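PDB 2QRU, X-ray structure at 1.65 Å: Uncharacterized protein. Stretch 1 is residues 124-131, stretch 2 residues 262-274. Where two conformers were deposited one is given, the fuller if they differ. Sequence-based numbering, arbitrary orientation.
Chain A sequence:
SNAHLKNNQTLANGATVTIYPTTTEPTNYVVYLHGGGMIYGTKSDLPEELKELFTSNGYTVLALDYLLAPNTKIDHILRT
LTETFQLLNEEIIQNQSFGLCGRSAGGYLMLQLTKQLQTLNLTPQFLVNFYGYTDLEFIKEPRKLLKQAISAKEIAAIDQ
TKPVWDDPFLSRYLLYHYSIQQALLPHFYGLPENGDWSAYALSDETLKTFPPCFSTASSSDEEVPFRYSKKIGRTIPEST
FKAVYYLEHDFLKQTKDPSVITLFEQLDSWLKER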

# COMPACT_ATOMS: atom_id res chain seq x y z
N PRO A 124 -3.69 -1.34 -14.69
CA PRO A 124 -4.87 -1.49 -13.81
C PRO A 124 -6.05 -0.71 -14.39
O PRO A 124 -5.83 0.28 -15.09
CB PRO A 124 -4.43 -0.82 -12.50
CG PRO A 124 -2.88 -0.90 -12.54
CD PRO A 124 -2.57 -0.67 -14.00
N GLN A 125 -7.27 -1.15 -14.09
CA GLN A 125 -8.48 -0.44 -14.49
C GLN A 125 -8.64 0.83 -13.66
O GLN A 125 -9.17 1.83 -14.15
CB GLN A 125 -9.73 -1.34 -14.34
CG GLN A 125 -11.03 -0.71 -14.89
CD GLN A 125 -12.33 -1.46 -14.48
OE1 GLN A 125 -12.43 -2.04 -13.39
NE2 GLN A 125 -13.34 -1.40 -15.35
N PHE A 126 -8.24 0.74 -12.38
CA PHE A 126 -8.37 1.85 -11.45
C PHE A 126 -7.47 1.63 -10.24
O PHE A 126 -6.96 0.51 -10.03
CB PHE A 126 -9.82 1.99 -10.99
CG PHE A 126 -10.33 0.79 -10.24
CD1 PHE A 126 -10.14 0.68 -8.84
CD2 PHE A 126 -11.02 -0.21 -10.92
CE1 PHE A 126 -10.62 -0.46 -8.13
CE2 PHE A 126 -11.48 -1.33 -10.25
CZ PHE A 126 -11.29 -1.47 -8.85
N LEU A 127 -7.33 2.68 -9.46
CA LEU A 127 -6.43 2.68 -8.30
C LEU A 127 -7.16 3.26 -7.09
O LEU A 127 -7.99 4.18 -7.28
CB LEU A 127 -5.23 3.57 -8.59
CG LEU A 127 -4.41 3.29 -9.88
CD1 LEU A 127 -3.38 4.41 -10.04
CD2 LEU A 127 -3.76 1.89 -9.72
N VAL A 128 -6.88 2.77 -5.88
CA VAL A 128 -7.49 3.37 -4.68
C VAL A 128 -6.33 3.60 -3.71
O VAL A 128 -5.63 2.67 -3.32
CB VAL A 128 -8.57 2.42 -4.06
CG1 VAL A 128 -9.13 3.03 -2.76
CG2 VAL A 128 -9.69 2.11 -5.08
N ASN A 129 -6.08 4.87 -3.42
CA ASN A 129 -4.99 5.29 -2.55
C ASN A 129 -5.52 5.75 -1.19
O ASN A 129 -6.23 6.76 -1.12
CB ASN A 129 -4.30 6.51 -3.18
CG ASN A 129 -3.32 7.13 -2.24
OD1 ASN A 129 -2.45 6.43 -1.73
ND2 ASN A 129 -3.44 8.43 -2.00
N PHE A 130 -5.15 5.03 -0.14
CA PHE A 130 -5.35 5.47 1.25
C PHE A 130 -4.03 6.03 1.74
O PHE A 130 -3.12 5.25 2.08
CB PHE A 130 -5.80 4.28 2.10
CG PHE A 130 -7.24 3.96 1.90
CD1 PHE A 130 -8.21 4.63 2.67
CD2 PHE A 130 -7.62 2.99 1.00
CE1 PHE A 130 -9.59 4.35 2.48
CE2 PHE A 130 -8.98 2.70 0.80
CZ PHE A 130 -9.97 3.36 1.53
N TYR A 131 -3.91 7.37 1.70
CA TYR A 131 -2.81 8.13 2.32
C TYR A 131 -1.39 7.57 2.00
O TYR A 131 -0.50 7.48 2.86
CB TYR A 131 -3.06 8.36 3.82
CG TYR A 131 -3.63 7.19 4.58
CD1 TYR A 131 -2.82 6.17 5.07
CD2 TYR A 131 -5.01 7.09 4.80
CE1 TYR A 131 -3.36 5.08 5.79
CE2 TYR A 131 -5.56 6.00 5.50
CZ TYR A 131 -4.74 5.01 5.98
OH TYR A 131 -5.33 3.96 6.73
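Stretch 2 (262-274) TLFEQLDSWLKER

Stretch 1 runs as an extended strand leading up to Phe130, and stretch 2 is the last helical segment of the chain, regular through its i to i+4 backbone hydrogen bonds; the chain terminates at the carboxylate of Arg274. The helix lies along the strand in nearly the reverse direction: the N-to-C directions make an angle of 167°, and the axes approach to 11.3 Å. The register follows from this, with Val128 CA 8.7 Å from Leu267 CA and Phe126 CA 7.7 Å from Arg274 CA, so that later strand residues meet earlier turns of the helix.

No direct hydrogen bond joins the two segments; the contact is mainly apolar packing. Strand alternation turns Val128 toward the helix and Leu127 away from it. Val128 packs against Leu267 and Trp270, about one helical turn apart, its CG1 4.0 Å from Leu267 CD1 and its CG2 3.9 Å from Trp270 CZ3. Although Leu127 points away, its backbone O lies 3.5 Å from Trp270 CH2. Farther along the strand, Phe130 leaves the backbone sideways, but its ring reaches the helix, with CZ 3.9 Å from Leu267 CD2 and CE1 4.2 Å from Phe264 CE1.

At the other end, Phe126 meets three residues of stretch 2. Its CB approaches Trp270 CH2 at 3.8 Å and its CE1 approaches Leu271 CD2 at 3.8 Å, while Arg274 CG lies over one ring face, 3.8 Å from Phe126 CD2, in a CH-pi contact. The arginine side chain folds back on its own helix, where Arg274 NE and Arg274 NH2 donate to Trp270 O at 2.9 and 3.2 Å. Its remaining terminal nitrogen, Arg274 NH1, donates to water 1 (2.9 Å), which in turn donates to Gln125 O (3.0 Å), giving the mainly apolar contact a water-mediated polar link.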

# COMPACT_ATOMS: atom_id res chain seq x y z
N THR A 262 -18.52 7.81 6.24
CA THR A 262 -18.87 8.68 5.11
C THR A 262 -17.92 8.51 3.91
O THR A 262 -18.35 8.39 2.76
CB THR A 262 -18.94 10.15 5.52
OG1 THR A 262 -19.99 10.30 6.48
CG2 THR A 262 -19.28 11.03 4.31
N LEU A 263 -16.64 8.47 4.19
CA LEU A 263 -15.65 8.24 3.16
C LEU A 263 -15.91 6.89 2.45
O LEU A 263 -15.83 6.82 1.21
CB LEU A 263 -14.27 8.28 3.79
CG LEU A 263 -13.14 7.99 2.83
CD1 LEU A 263 -12.96 9.16 1.82
CD2 LEU A 263 -11.96 7.79 3.71
N PHE A 264 -16.25 5.84 3.21
CA PHE A 264 -16.53 4.55 2.55
C PHE A 264 -17.76 4.62 1.62
O PHE A 264 -17.77 3.99 0.54
CB PHE A 264 -16.70 3.45 3.57
CG PHE A 264 -15.40 2.82 3.98
CD1 PHE A 264 -14.24 3.59 4.11
CD2 PHE A 264 -15.33 1.47 4.20
CE1 PHE A 264 -13.04 3.00 4.49
CE2 PHE A 264 -14.11 0.87 4.58
CZ PHE A 264 -12.99 1.65 4.75
N GLU A 265 -18.75 5.42 1.99
CA GLU A 265 -19.91 5.65 1.11
C GLU A 265 -19.45 6.30 -0.20
O GLU A 265 -19.91 5.93 -1.28
CB GLU A 265 -20.97 6.52 1.78
CG GLU A 265 -21.57 5.88 2.99
CD GLU A 265 -22.49 6.83 3.76
OE1 GLU A 265 -22.56 8.04 3.41
OE2 GLU A 265 -23.12 6.34 4.72
N GLN A 266 -18.54 7.27 -0.09
CA GLN A 266 -17.96 7.97 -1.26
C GLN A 266 -17.19 7.00 -2.16
O GLN A 266 -17.37 7.00 -3.39
CB GLN A 266 -17.08 9.14 -0.84
CG GLN A 266 -17.90 10.31 -0.27
CD GLN A 266 -17.06 11.32 0.51
OE1 GLN A 266 -15.90 11.08 0.85
NE2 GLN A 266 -17.69 12.44 0.84
N LEU A 267 -16.38 6.17 -1.52
CA LEU A 267 -15.60 5.14 -2.24
C LEU A 267 -16.56 4.15 -2.91
O LEU A 267 -16.34 3.78 -4.07
CB LEU A 267 -14.63 4.44 -1.30
CG LEU A 267 -13.82 3.31 -1.95
CD1 LEU A 267 -13.08 3.70 -3.24
CD2 LEU A 267 -12.83 2.66 -0.96
N ASP A 268 -17.61 3.75 -2.19
CA ASP A 268 -18.57 2.79 -2.76
C ASP A 268 -19.22 3.37 -4.01
O ASP A 268 -19.30 2.70 -5.06
CB ASP A 268 -19.63 2.39 -1.72
CG ASP A 268 -20.55 1.33 -2.26
OD1 ASP A 268 -20.18 0.15 -2.23
OD2 ASP A 268 -21.65 1.69 -2.74
N SER A 269 -19.67 4.62 -3.91
CA SER A 269 -20.30 5.29 -5.05
C SER A 269 -19.32 5.37 -6.23
O SER A 269 -19.70 5.11 -7.37
CB SER A 269 -20.78 6.68 -4.65
OG SER A 269 -21.35 7.38 -5.75
N TRP A 270 -18.07 5.74 -5.94
CA TRP A 270 -17.03 5.87 -6.99
C TRP A 270 -16.75 4.50 -7.63
O TRP A 270 -16.59 4.42 -8.88
CB TRP A 270 -15.76 6.43 -6.36
CG TRP A 270 -14.62 6.67 -7.31
CD1 TRP A 270 -14.36 7.81 -8.02
CD2 TRP A 270 -13.55 5.75 -7.59
NE1 TRP A 270 -13.20 7.65 -8.76
CE2 TRP A 270 -12.68 6.40 -8.52
CE3 TRP A 270 -13.26 4.44 -7.17
CZ2 TRP A 270 -11.53 5.79 -9.00
CZ3 TRP A 270 -12.07 3.83 -7.65
CH2 TRP A 270 -11.23 4.51 -8.56
N LEU A 271 -16.68 3.45 -6.81
CA LEU A 271 -16.45 2.09 -7.35
C LEU A 271 -17.57 1.67 -8.28
O LEU A 271 -17.33 1.06 -9.34
CB LEU A 271 -16.32 1.05 -6.24
CG LEU A 271 -15.02 1.04 -5.45
CD1 LEU A 271 -15.20 0.04 -4.33
CD2 LEU A 271 -13.83 0.65 -6.33
N LYS A 272 -18.81 2.03 -7.92
CA LYS A 272 -19.97 1.73 -8.77
C LYS A 272 -19.94 2.44 -10.15
O LYS A 272 -20.66 2.04 -11.05
CB LYS A 272 -21.29 2.00 -8.02
CG LYS A 272 -21.55 0.98 -6.92
CD LYS A 272 -22.84 1.32 -6.13
CE LYS A 272 -23.38 0.11 -5.34
NZ LYS A 272 -22.38 -0.49 -4.42
N GLU A 273 -19.10 3.47 -10.30
CA GLU A 273 -18.92 4.15 -11.59
C GLU A 273 -17.74 3.62 -12.42
O GLU A 273 -17.53 4.09 -13.53
CB GLU A 273 -18.84 5.68 -11.40
CG GLU A 273 -20.16 6.22 -10.78
CD GLU A 273 -20.25 7.76 -10.68
OE1 GLU A 273 -19.31 8.46 -11.14
OE2 GLU A 273 -21.28 8.23 -10.15
N ARG A 274 -17.02 2.61 -11.92
CA ARG A 274 -15.96 1.99 -12.77
C ARG A 274 -16.50 1.36 -14.03
O ARG A 274 -17.69 0.98 -14.15
CB ARG A 274 -15.16 0.94 -12.00
CG ARG A 274 -14.43 1.47 -10.78
CD ARG A 274 -13.59 2.75 -11.03
NE ARG A 274 -14.38 3.97 -10.77
CZ ARG A 274 -14.20 5.16 -11.34
NH1 ARG A 274 -13.26 5.36 -12.29
NH2 ARG A 274 -14.98 6.20 -10.98
OXT ARG A 274 -15.68 1.25 -14.98
O HOH W 1 -11.68 3.41 -13.77